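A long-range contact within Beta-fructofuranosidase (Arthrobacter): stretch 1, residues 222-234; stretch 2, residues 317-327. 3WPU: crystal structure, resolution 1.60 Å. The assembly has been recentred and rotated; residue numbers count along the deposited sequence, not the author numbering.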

# COMPACT_ATOMS: atom_id res chain seq x y z
N VAL A 222 -22.23 -0.86 5.49
CA VAL A 222 -20.86 -1.28 5.84
C VAL A 222 -20.91 -2.58 6.65
O VAL A 222 -21.66 -2.66 7.64
CB VAL A 222 -20.13 -0.19 6.63
CG1 VAL A 222 -18.73 -0.65 7.00
CG2 VAL A 222 -20.09 1.09 5.81
N THR A 223 -20.12 -3.57 6.24
CA THR A 223 -20.02 -4.84 6.92
C THR A 223 -18.72 -4.92 7.70
O THR A 223 -17.65 -4.68 7.15
CB THR A 223 -20.07 -5.99 5.92
OG1 THR A 223 -21.26 -5.88 5.13
CG2 THR A 223 -20.06 -7.35 6.65
N ASP A 224 -18.82 -5.27 8.97
CA ASP A 224 -17.67 -5.38 9.87
C ASP A 224 -17.03 -6.74 9.64
O ASP A 224 -17.69 -7.77 9.85
CB ASP A 224 -18.19 -5.21 11.31
CG ASP A 224 -17.11 -5.18 12.36
OD1 ASP A 224 -15.92 -5.37 12.05
OD2 ASP A 224 -17.50 -4.99 13.53
N LEU A 225 -15.79 -6.78 9.18
CA LEU A 225 -15.16 -8.08 8.83
C LEU A 225 -14.25 -8.63 9.90
O LEU A 225 -14.35 -9.83 10.25
CB LEU A 225 -14.37 -7.94 7.53
CG LEU A 225 -15.11 -7.35 6.32
CD1 LEU A 225 -14.14 -7.23 5.16
CD2 LEU A 225 -16.32 -8.19 5.90
N LEU A 226 -13.34 -7.80 10.41
CA LEU A 226 -12.31 -8.22 11.34
C LEU A 226 -11.88 -7.15 12.29
O LEU A 226 -11.85 -5.97 11.93
CB LEU A 226 -11.03 -8.68 10.58
CG LEU A 226 -11.15 -9.81 9.58
CD1 LEU A 226 -9.91 -9.89 8.69
CD2 LEU A 226 -11.35 -11.13 10.31
N GLN A 227 -11.61 -7.56 13.52
CA GLN A 227 -10.98 -6.69 14.51
C GLN A 227 -9.91 -7.51 15.23
O GLN A 227 -10.00 -8.74 15.33
CB GLN A 227 -12.00 -6.12 15.48
CG GLN A 227 -12.67 -7.08 16.40
CD GLN A 227 -13.83 -6.42 17.13
OE1 GLN A 227 -14.86 -6.11 16.54
NE2 GLN A 227 -13.65 -6.18 18.41
N ALA A 228 -8.90 -6.84 15.74
CA ALA A 228 -7.78 -7.51 16.40
C ALA A 228 -8.26 -8.49 17.48
O ALA A 228 -9.15 -8.17 18.29
CB ALA A 228 -6.83 -6.48 17.00
N ASP A 229 -7.67 -9.68 17.47
CA ASP A 229 -8.15 -10.80 18.29
C ASP A 229 -7.38 -11.02 19.60
O ASP A 229 -7.95 -11.51 20.60
CB ASP A 229 -8.05 -12.08 17.49
CG ASP A 229 -6.61 -12.44 17.16
OD1 ASP A 229 -5.90 -11.62 16.55
OD2 ASP A 229 -6.16 -13.54 17.55
N GLY A 230 -6.08 -10.75 19.59
CA GLY A 230 -5.26 -10.82 20.80
C GLY A 230 -4.45 -12.07 20.95
O GLY A 230 -3.68 -12.19 21.89
N THR A 231 -4.66 -13.04 20.04
CA THR A 231 -3.79 -14.21 19.95
C THR A 231 -2.79 -14.09 18.81
O THR A 231 -1.62 -14.39 18.99
CB THR A 231 -4.64 -15.49 19.80
OG1 THR A 231 -5.46 -15.63 20.96
CG2 THR A 231 -3.76 -16.71 19.69
N TYR A 232 -3.26 -13.64 17.64
CA TYR A 232 -2.39 -13.37 16.50
C TYR A 232 -2.08 -11.88 16.33
O TYR A 232 -0.96 -11.52 16.01
CB TYR A 232 -3.04 -13.87 15.21
CG TYR A 232 -3.32 -15.36 15.17
CD1 TYR A 232 -2.36 -16.28 15.58
CD2 TYR A 232 -4.49 -15.83 14.66
CE1 TYR A 232 -2.60 -17.64 15.51
CE2 TYR A 232 -4.73 -17.19 14.59
CZ TYR A 232 -3.78 -18.08 15.02
OH TYR A 232 -4.01 -19.47 14.95
N TYR A 233 -3.10 -11.05 16.51
CA TYR A 233 -2.97 -9.60 16.26
C TYR A 233 -3.27 -8.85 17.53
O TYR A 233 -4.28 -9.10 18.20
CB TYR A 233 -3.84 -9.19 15.05
CG TYR A 233 -3.53 -10.08 13.91
CD1 TYR A 233 -2.29 -10.03 13.28
CD2 TYR A 233 -4.40 -11.11 13.55
CE1 TYR A 233 -1.95 -10.90 12.28
CE2 TYR A 233 -4.07 -11.99 12.55
CZ TYR A 233 -2.84 -11.92 11.93
OH TYR A 233 -2.48 -12.83 10.97
N GLN A 234 -2.34 -7.96 17.88
CA GLN A 234 -2.40 -7.20 19.12
C GLN A 234 -3.67 -6.33 19.23
O GLN A 234 -4.12 -5.76 18.24
CB GLN A 234 -1.18 -6.28 19.19
CG GLN A 234 -0.91 -5.72 20.57
CD GLN A 234 0.24 -4.73 20.58
OE1 GLN A 234 0.25 -3.79 19.79
NE2 GLN A 234 1.23 -4.95 21.47
N GLN A 317 -19.19 -14.04 -1.14
CA GLN A 317 -19.52 -12.60 -1.08
C GLN A 317 -18.44 -11.82 -0.39
O GLN A 317 -18.51 -10.59 -0.37
CB GLN A 317 -20.83 -12.30 -0.32
CG GLN A 317 -22.01 -13.19 -0.65
CD GLN A 317 -22.03 -14.42 0.23
OE1 GLN A 317 -21.40 -15.41 -0.09
NE2 GLN A 317 -22.74 -14.35 1.35
N LEU A 318 -17.49 -12.51 0.22
CA LEU A 318 -16.39 -11.88 0.96
C LEU A 318 -16.87 -11.05 2.16
O LEU A 318 -16.22 -10.06 2.56
CB LEU A 318 -15.53 -11.04 0.02
CG LEU A 318 -15.06 -11.72 -1.28
CD1 LEU A 318 -14.12 -10.79 -2.03
CD2 LEU A 318 -14.37 -13.06 -1.03
N THR A 319 -17.99 -11.44 2.76
CA THR A 319 -18.52 -10.77 3.95
C THR A 319 -18.18 -11.46 5.28
O THR A 319 -18.51 -10.94 6.34
CB THR A 319 -20.04 -10.66 3.85
OG1 THR A 319 -20.59 -11.99 3.68
CG2 THR A 319 -20.43 -9.83 2.70
N GLU A 320 -17.55 -12.64 5.22
CA GLU A 320 -17.13 -13.38 6.41
C GLU A 320 -15.70 -13.85 6.20
O GLU A 320 -15.40 -14.38 5.15
CB GLU A 320 -18.03 -14.60 6.64
CG GLU A 320 -19.44 -14.19 7.03
CD GLU A 320 -20.38 -15.36 7.18
OE1 GLU A 320 -21.59 -15.10 7.37
OE2 GLU A 320 -19.93 -16.52 7.10
N TRP A 321 -14.86 -13.64 7.21
CA TRP A 321 -13.42 -13.90 7.15
C TRP A 321 -13.00 -14.62 8.43
O TRP A 321 -13.63 -14.46 9.49
CB TRP A 321 -12.66 -12.56 7.01
CG TRP A 321 -12.88 -11.93 5.67
CD1 TRP A 321 -13.98 -11.23 5.27
CD2 TRP A 321 -12.01 -11.96 4.54
NE1 TRP A 321 -13.87 -10.85 3.98
CE2 TRP A 321 -12.66 -11.28 3.50
CE3 TRP A 321 -10.75 -12.52 4.31
CZ2 TRP A 321 -12.10 -11.11 2.25
CZ3 TRP A 321 -10.19 -12.36 3.04
CH2 TRP A 321 -10.86 -11.64 2.04
N GLU A 322 -11.92 -15.40 8.31
CA GLU A 322 -11.26 -16.00 9.47
C GLU A 322 -9.81 -15.53 9.45
O GLU A 322 -9.15 -15.50 8.40
CB GLU A 322 -11.34 -17.54 9.48
CG GLU A 322 -10.56 -18.21 8.40
CD GLU A 322 -10.72 -19.72 8.39
OE1 GLU A 322 -9.92 -20.36 7.70
OE2 GLU A 322 -11.68 -20.24 9.01
N PHE A 323 -9.32 -15.17 10.61
CA PHE A 323 -7.91 -14.89 10.79
C PHE A 323 -7.11 -16.17 10.58
O PHE A 323 -7.57 -17.28 10.92
CB PHE A 323 -7.61 -14.40 12.20
CG PHE A 323 -7.93 -12.94 12.44
CD1 PHE A 323 -7.39 -11.98 11.64
CD2 PHE A 323 -8.72 -12.57 13.50
CE1 PHE A 323 -7.65 -10.64 11.88
CE2 PHE A 323 -9.00 -11.24 13.76
CZ PHE A 323 -8.46 -10.27 12.94
N LEU A 324 -5.93 -16.00 10.02
CA LEU A 324 -4.90 -17.02 9.98
C LEU A 324 -3.66 -16.46 10.68
O LEU A 324 -3.60 -15.25 10.97
CB LEU A 324 -4.59 -17.42 8.53
CG LEU A 324 -5.76 -18.04 7.76
CD1 LEU A 324 -5.42 -18.29 6.31
CD2 LEU A 324 -6.24 -19.33 8.42
N PRO A 325 -2.66 -17.32 10.97
CA PRO A 325 -1.50 -16.79 11.73
C PRO A 325 -0.72 -15.72 10.93
O PRO A 325 -0.78 -15.68 9.71
CB PRO A 325 -0.68 -18.06 12.01
CG PRO A 325 -1.72 -19.17 12.02
CD PRO A 325 -2.65 -18.80 10.90
N PRO A 326 -0.02 -14.80 11.62
CA PRO A 326 0.72 -13.82 10.85
C PRO A 326 1.75 -14.43 9.89
O PRO A 326 2.34 -15.49 10.17
CB PRO A 326 1.45 -12.98 11.93
CG PRO A 326 0.85 -13.35 13.23
CD PRO A 326 0.23 -14.72 13.07
N ILE A 327 1.92 -13.80 8.74
CA ILE A 327 2.94 -14.29 7.77
C ILE A 327 4.32 -13.68 7.91
O ILE A 327 5.31 -14.28 7.46
CB ILE A 327 2.47 -14.21 6.29
CG1 ILE A 327 2.03 -12.78 5.91
CG2 ILE A 327 1.33 -15.19 6.04
CD1 ILE A 327 1.79 -12.58 4.43
O HOH W 1 -18.40 -10.40 9.10
O HOH W 2 -15.84 -11.79 9.26

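How do two strands that run nearly parallel hold together without pairing their backbones? The axes of 222-226 and 321-326 differ by 20° in direction and approach no closer than 7.2 Å, so side chains and water fill the space between them. The single direct hydrogen bond across the contact comes from a side chain, and the total surface buried is 727 Å². Two waters bridge main-chain groups near the end of the first strand and the start of the second. Water 1 lies 2.8 Å from Asp 224 O and 2.8 Å from Thr 319 O; water 2 lies 2.7 Å from Leu 225 O and accepts from Trp 321 N at 2.9 Å.

What forms the hollow that the Phe 323 ring fills? The ring, with 141 Å² of its residue covered, is the largest bump of the contact, and stretch 1 lines both of its faces. Over one face sits Leu 226 CD2, 4.0 Å from the ring centroid and only 10° off the normal, a CH-pi contact that a branched aliphatic side chain makes well. Over the opposite face lie Tyr 233 CD2 and Asp 229 OD1. The Tyr 233 ring meets the Phe 323 ring obliquely, with centroids 5.0 Å apart and planes at 46°; the closest carbons, Tyr 233 CE2 and Phe 323 CD1, are 3.4 Å apart. At the ring's edge, Gln 227 O comes within 3.1 Å of Phe 323 CE2, placing a carbonyl oxygen near the slightly positive rim of the aromatic ring.

How does the loop after the first strand hold its tyrosines toward the second stretch? Asp 229 folds it into shape: Asp 229 OD1 accepts from Tyr 233 N at 2.9 Å, while Asp 229 OD2 accepts from Thr 231 N and from Tyr 232 N, each at 2.9 Å. Gly 230 suits the tight turn, since at its backbone angles a CB would be jammed against the preceding carbonyl oxygen. From this frame Tyr 232 lays a ring face over Pro 325, whose CA is 3.9 Å from the centroid of the Tyr 232 ring, and Tyr 232 CD1 reaches Pro 326 CD at 3.9 Å. Rigid proline rings give the tyrosines a firm surface to pack on. Tyr 233 CE1 touches Pro 326 CG at 3.8 Å, and Tyr 233 OH donates to Leu 324 O at 2.7 Å, so this buried side chain combines ring packing with a polar anchor.

How is the other end closed? There Leu 225 leans in from a sideways CA-to-CB bond, bringing Leu 225 CD2 to 3.5 Å from Thr 319 O and Leu 225 CD1 to 3.8 Å from Trp 321 NE1. The leucine thus packs against an indole that is itself hydrogen-bonded, from Trp 321 NE1 to Leu 318 O at 2.9 Å. Beside it, Leu 226 CD2 rests 3.8 Å from Trp 321 CB, the same methyl that covers the Phe 323 face, and so joins the two aromatic side chains.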